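Local coordinates for phosphate-binding protein (PDB 5UB3), which probably serves as a periplasmic phosphonate-type binding protein that senses a small ligand and works with a partner diguanylate cyclase, at residues Lys164-Lys173 with Arg190-Phe200. Numbering follows the deposited sequence.
Sequences KLNVAAFVHK and RHMPPVFKRDF
His172 and Asp199 are joined by a nearly linear hydrogen bond: His172 NE2 lies 2.8 Å from Asp199 OD2, with an N-H...O angle of 174°. The acceptor uses its anti lone pair and sits almost in the imidazole plane, and ring and carboxylate are close to coplanar, which, with the stack on Phe196, helps to fix the ring's rotation. With CG anti to the backbone N (chi1 -169°), the His172 ring reaches out from the last turn of helix 164-172 and lies over Phe196 in an offset stack, centroids 4.5 Å apart and planes inclined by 23°. Its edge is turned steeply toward the face of Phe200 in an offset edge-to-face pair, so the three rings form an aromatic cluster. Phe196 is also a knob in a hole made by Leu165, Ala168, Ala169 and His172; its CE2 comes within 3.8 Å of Ala169 CB.

Back toward the N-terminus of the helix, Ala168 CB packs 3.6 Å from His191 O, a carbonyl oxygen buried here without a polar partner, and Leu165 CD1 rests 3.6 Å from Pro193 CG. At the N-terminal end of the helix, the extended chain of Lys164 lays CD squarely over the His191 ring, 3.6 Å from its centroid, a CH-pi contact; its ammonium continues to a salt bridge with Asp185.

The second shell is backbone: Pro193, at the N-cap position, starts the short helix 194-197 that carries Phe196, and a type I beta turn spans Lys197 to Phe200, with Asp199 in its third position. Behind them, Phe98 of strand 92-100 touches Val171, Met192 and Phe200. The contact thus joins helix 164-172 to the segment leading into strand 200-205, on the periphery of an alpha/beta lobe of a periplasmic binding protein fold.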
loop_
_atom_site.group_PDB
_atom_site.type_symbol
_atom_site.label_atom_id
_atom_site.label_comp_id
_atom_site.label_asym_id
_atom_site.label_seq_id
_atom_site.Cartn_x
_atom_site.Cartn_y
_atom_site.Cartn_z
ATOM N N LYS A 164 -3.094 -9.618 -5.443
ATOM C CA LYS A 164 -2.956 -8.949 -6.749
ATOM C C LYS A 164 -3.136 -9.938 -7.939
ATOM O O LYS A 164 -3.758 -9.612 -8.997
ATOM C CB LYS A 164 -1.643 -8.242 -6.801
ATOM C CG LYS A 164 -1.505 -7.107 -5.807
ATOM C CD LYS A 164 -0.091 -6.575 -5.780
ATOM C CE LYS A 164 -0.006 -5.541 -4.703
ATOM N NZ LYS A 164 1.258 -4.805 -4.826
ATOM N N LEU A 165 -2.604 -11.153 -7.761
ATOM C CA LEU A 165 -2.671 -12.166 -8.808
ATOM C C LEU A 165 -4.104 -12.535 -9.034
ATOM O O LEU A 165 -4.529 -12.738 -10.163
ATOM C CB LEU A 165 -1.881 -13.420 -8.403
ATOM C CG LEU A 165 -1.887 -14.595 -9.403
ATOM C CD1 LEU A 165 -1.518 -14.163 -10.811
ATOM C CD2 LEU A 165 -0.944 -15.692 -8.935
ATOM N N ASN A 166 -4.871 -12.622 -7.948
ATOM C CA ASN A 166 -6.313 -12.876 -8.093
ATOM C C ASN A 166 -7.055 -11.793 -8.885
ATOM O O ASN A 166 -7.907 -12.087 -9.703
ATOM C CB ASN A 166 -6.958 -13.108 -6.732
ATOM C CG ASN A 166 -6.695 -14.512 -6.168
ATOM O OD1 ASN A 166 -6.039 -15.357 -6.777
ATOM N ND2 ASN A 166 -7.237 -14.749 -5.005
ATOM N N VAL A 167 -6.723 -10.534 -8.671
ATOM C CA VAL A 167 -7.331 -9.484 -9.496
ATOM C C VAL A 167 -7.077 -9.820 -10.969
ATOM O O VAL A 167 -7.967 -9.826 -11.787
ATOM C CB VAL A 167 -6.726 -8.128 -9.165
ATOM C CG1 VAL A 167 -7.236 -7.078 -10.112
ATOM C CG2 VAL A 167 -7.071 -7.729 -7.740
ATOM N N ALA A 168 -5.810 -10.078 -11.315
ATOM C CA ALA A 168 -5.474 -10.356 -12.693
ATOM C C ALA A 168 -6.199 -11.645 -13.142
ATOM O O ALA A 168 -6.856 -11.675 -14.158
ATOM C CB ALA A 168 -3.967 -10.484 -12.829
ATOM N N ALA A 169 -6.146 -12.675 -12.313
ATOM C CA ALA A 169 -6.749 -13.971 -12.656
ATOM C C ALA A 169 -8.244 -13.963 -12.841
ATOM O O ALA A 169 -8.756 -14.565 -13.778
ATOM C CB ALA A 169 -6.359 -15.016 -11.626
ATOM N N PHE A 170 -8.974 -13.265 -11.959
ATOM C CA PHE A 170 -10.443 -13.188 -12.082
ATOM C C PHE A 170 -10.869 -12.458 -13.310
ATOM O O PHE A 170 -11.859 -12.803 -13.902
ATOM C CB PHE A 170 -11.118 -12.498 -10.869
ATOM C CG PHE A 170 -11.354 -13.414 -9.719
ATOM C CD1 PHE A 170 -10.311 -13.883 -8.974
ATOM C CD2 PHE A 170 -12.632 -13.776 -9.370
ATOM C CE1 PHE A 170 -10.533 -14.732 -7.914
ATOM C CE2 PHE A 170 -12.867 -14.614 -8.302
ATOM C CZ PHE A 170 -11.817 -15.093 -7.578
ATOM N N VAL A 171 -10.157 -11.410 -13.669
ATOM C CA VAL A 171 -10.486 -10.670 -14.890
ATOM C C VAL A 171 -10.102 -11.524 -16.095
ATOM O O VAL A 171 -10.844 -11.560 -17.108
ATOM C CB VAL A 171 -9.830 -9.287 -14.963
ATOM C CG1 VAL A 171 -10.262 -8.542 -16.217
ATOM C CG2 VAL A 171 -10.256 -8.503 -13.768
ATOM N N HIS A 172 -8.988 -12.257 -15.974
ATOM C CA HIS A 172 -8.566 -13.005 -17.134
ATOM C C HIS A 172 -9.560 -14.094 -17.444
ATOM O O HIS A 172 -9.823 -14.357 -18.617
ATOM C CB HIS A 172 -7.199 -13.588 -16.994
ATOM C CG HIS A 172 -6.693 -14.111 -18.293
ATOM N ND1 HIS A 172 -6.604 -15.454 -18.567
ATOM C CD2 HIS A 172 -6.354 -13.472 -19.432
ATOM C CE1 HIS A 172 -6.176 -15.623 -19.801
ATOM N NE2 HIS A 172 -6.029 -14.438 -20.353
ATOM N N LYS A 173 -10.131 -14.675 -16.374
ATOM C CA LYS A 173 -10.960 -15.836 -16.484
ATOM C C LYS A 173 -12.421 -15.480 -16.676
ATOM O O LYS A 173 -13.247 -16.388 -16.587
ATOM C CB LYS A 173 -10.722 -16.784 -15.301
ATOM C CG LYS A 173 -9.294 -17.304 -15.302
ATOM C CD LYS A 173 -9.010 -18.185 -14.124
ATOM C CE LYS A 173 -7.521 -18.263 -13.769
ATOM N NZ LYS A 173 -6.852 -18.975 -14.869
ATOM N N ARG A 190 4.899 -11.635 -11.122
ATOM C CA ARG A 190 4.221 -12.449 -10.088
ATOM C C ARG A 190 2.779 -11.998 -9.893
ATOM O O ARG A 190 1.908 -12.802 -9.579
ATOM C CB ARG A 190 4.924 -12.380 -8.739
ATOM C CG ARG A 190 6.157 -13.290 -8.624
ATOM C CD ARG A 190 7.062 -12.801 -7.504
ATOM N NE ARG A 190 7.245 -11.352 -7.649
ATOM C CZ ARG A 190 7.495 -10.482 -6.674
ATOM N NH1 ARG A 190 7.653 -10.866 -5.411
ATOM N NH2 ARG A 190 7.605 -9.198 -6.983
ATOM N N HIS A 191 2.539 -10.704 -10.089
ATOM C CA HIS A 191 1.209 -10.109 -9.949
ATOM C C HIS A 191 0.432 -10.098 -11.258
ATOM O O HIS A 191 -0.758 -10.313 -11.251
ATOM C CB HIS A 191 1.344 -8.677 -9.393
ATOM C CG HIS A 191 2.059 -8.626 -8.077
ATOM N ND1 HIS A 191 3.021 -7.687 -7.777
ATOM C CD2 HIS A 191 1.983 -9.443 -7.004
ATOM C CE1 HIS A 191 3.466 -7.893 -6.553
ATOM N NE2 HIS A 191 2.859 -8.958 -6.067
ATOM N N MET A 192 1.106 -9.830 -12.374
ATOM C CA MET A 192 0.461 -9.764 -13.681
ATOM C C MET A 192 1.209 -10.683 -14.657
ATOM O O MET A 192 2.023 -10.197 -15.443
ATOM C CB MET A 192 0.426 -8.324 -14.166
ATOM C CG MET A 192 0.007 -8.112 -15.615
ATOM S SD MET A 192 -1.724 -8.465 -16.017
ATOM C CE MET A 192 -2.506 -7.508 -14.722
ATOM N N PRO A 193 0.920 -12.008 -14.613
ATOM C CA PRO A 193 1.545 -12.999 -15.518
ATOM C C PRO A 193 1.394 -12.603 -16.967
ATOM O O PRO A 193 0.330 -12.177 -17.397
ATOM C CB PRO A 193 0.798 -14.317 -15.252
ATOM C CG PRO A 193 0.024 -14.105 -14.019
ATOM C CD PRO A 193 -0.166 -12.630 -13.832
ATOM N N PRO A 194 2.501 -12.663 -17.711
ATOM C CA PRO A 194 2.451 -12.378 -19.135
ATOM C C PRO A 194 1.289 -13.070 -19.869
ATOM O O PRO A 194 0.603 -12.412 -20.638
ATOM C CB PRO A 194 3.815 -12.865 -19.617
ATOM C CG PRO A 194 4.692 -12.556 -18.452
ATOM C CD PRO A 194 3.878 -12.832 -17.220
ATOM N N VAL A 195 1.055 -14.356 -19.595
ATOM C CA VAL A 195 -0.067 -15.103 -20.191
ATOM C C VAL A 195 -1.407 -14.374 -20.003
ATOM O O VAL A 195 -2.230 -14.422 -20.878
ATOM C CB VAL A 195 -0.145 -16.573 -19.681
ATOM C CG1 VAL A 195 -0.412 -16.662 -18.182
ATOM C CG2 VAL A 195 -1.214 -17.359 -20.406
ATOM N N PHE A 196 -1.622 -13.702 -18.862
ATOM C CA PHE A 196 -2.819 -12.893 -18.651
ATOM C C PHE A 196 -2.718 -11.528 -19.254
ATOM O O PHE A 196 -3.663 -11.083 -19.870
ATOM C CB PHE A 196 -3.255 -12.732 -17.153
ATOM C CG PHE A 196 -3.504 -14.024 -16.414
ATOM C CD1 PHE A 196 -3.788 -15.221 -17.071
ATOM C CD2 PHE A 196 -3.483 -14.018 -15.023
ATOM C CE1 PHE A 196 -3.986 -16.380 -16.343
ATOM C CE2 PHE A 196 -3.693 -15.170 -14.290
ATOM C CZ PHE A 196 -3.948 -16.352 -14.946
ATOM N N LYS A 197 -1.585 -10.862 -19.028
ATOM C CA LYS A 197 -1.375 -9.482 -19.447
ATOM C C LYS A 197 -1.639 -9.228 -20.922
ATOM O O LYS A 197 -2.181 -8.198 -21.302
ATOM C CB LYS A 197 0.072 -9.082 -19.126
ATOM C CG LYS A 197 0.388 -7.624 -19.403
ATOM C CD LYS A 197 1.847 -7.337 -19.111
ATOM C CE LYS A 197 2.014 -5.845 -19.103
ATOM N NZ LYS A 197 3.416 -5.435 -19.083
ATOM N N ARG A 198 -1.215 -10.161 -21.750
ATOM C CA ARG A 198 -1.379 -10.022 -23.203
ATOM C C ARG A 198 -2.848 -9.961 -23.606
ATOM O O ARG A 198 -3.153 -9.414 -24.645
ATOM C CB ARG A 198 -0.673 -11.159 -23.950
ATOM C CG ARG A 198 -1.341 -12.500 -23.785
ATOM C CD ARG A 198 -0.369 -13.596 -24.146
ATOM N NE ARG A 198 -1.001 -14.897 -24.295
ATOM C CZ ARG A 198 -0.335 -16.047 -24.405
ATOM N NH1 ARG A 198 0.998 -16.065 -24.357
ATOM N NH2 ARG A 198 -0.983 -17.191 -24.516
ATOM N N ASP A 199 -3.746 -10.500 -22.777
ATOM C CA ASP A 199 -5.186 -10.411 -23.065
ATOM C C ASP A 199 -5.898 -9.190 -22.507
ATOM O O ASP A 199 -7.113 -9.069 -22.644
ATOM C CB ASP A 199 -5.861 -11.699 -22.657
ATOM C CG ASP A 199 -5.443 -12.902 -23.552
ATOM O OD1 ASP A 199 -5.201 -12.752 -24.743
ATOM O OD2 ASP A 199 -5.356 -13.995 -23.015
ATOM N N PHE A 200 -5.136 -8.275 -21.900
ATOM C CA PHE A 200 -5.673 -7.107 -21.234
ATOM C C PHE A 200 -5.367 -5.779 -21.905
ATOM O O PHE A 200 -4.346 -5.600 -22.544
ATOM C CB PHE A 200 -5.085 -7.008 -19.803
ATOM C CG PHE A 200 -5.495 -8.097 -18.877
ATOM C CD1 PHE A 200 -6.701 -8.765 -19.014
ATOM C CD2 PHE A 200 -4.708 -8.409 -17.809
ATOM C CE1 PHE A 200 -7.066 -9.749 -18.112
ATOM C CE2 PHE A 200 -5.060 -9.423 -16.891
ATOM C CZ PHE A 200 -6.248 -10.068 -17.040
#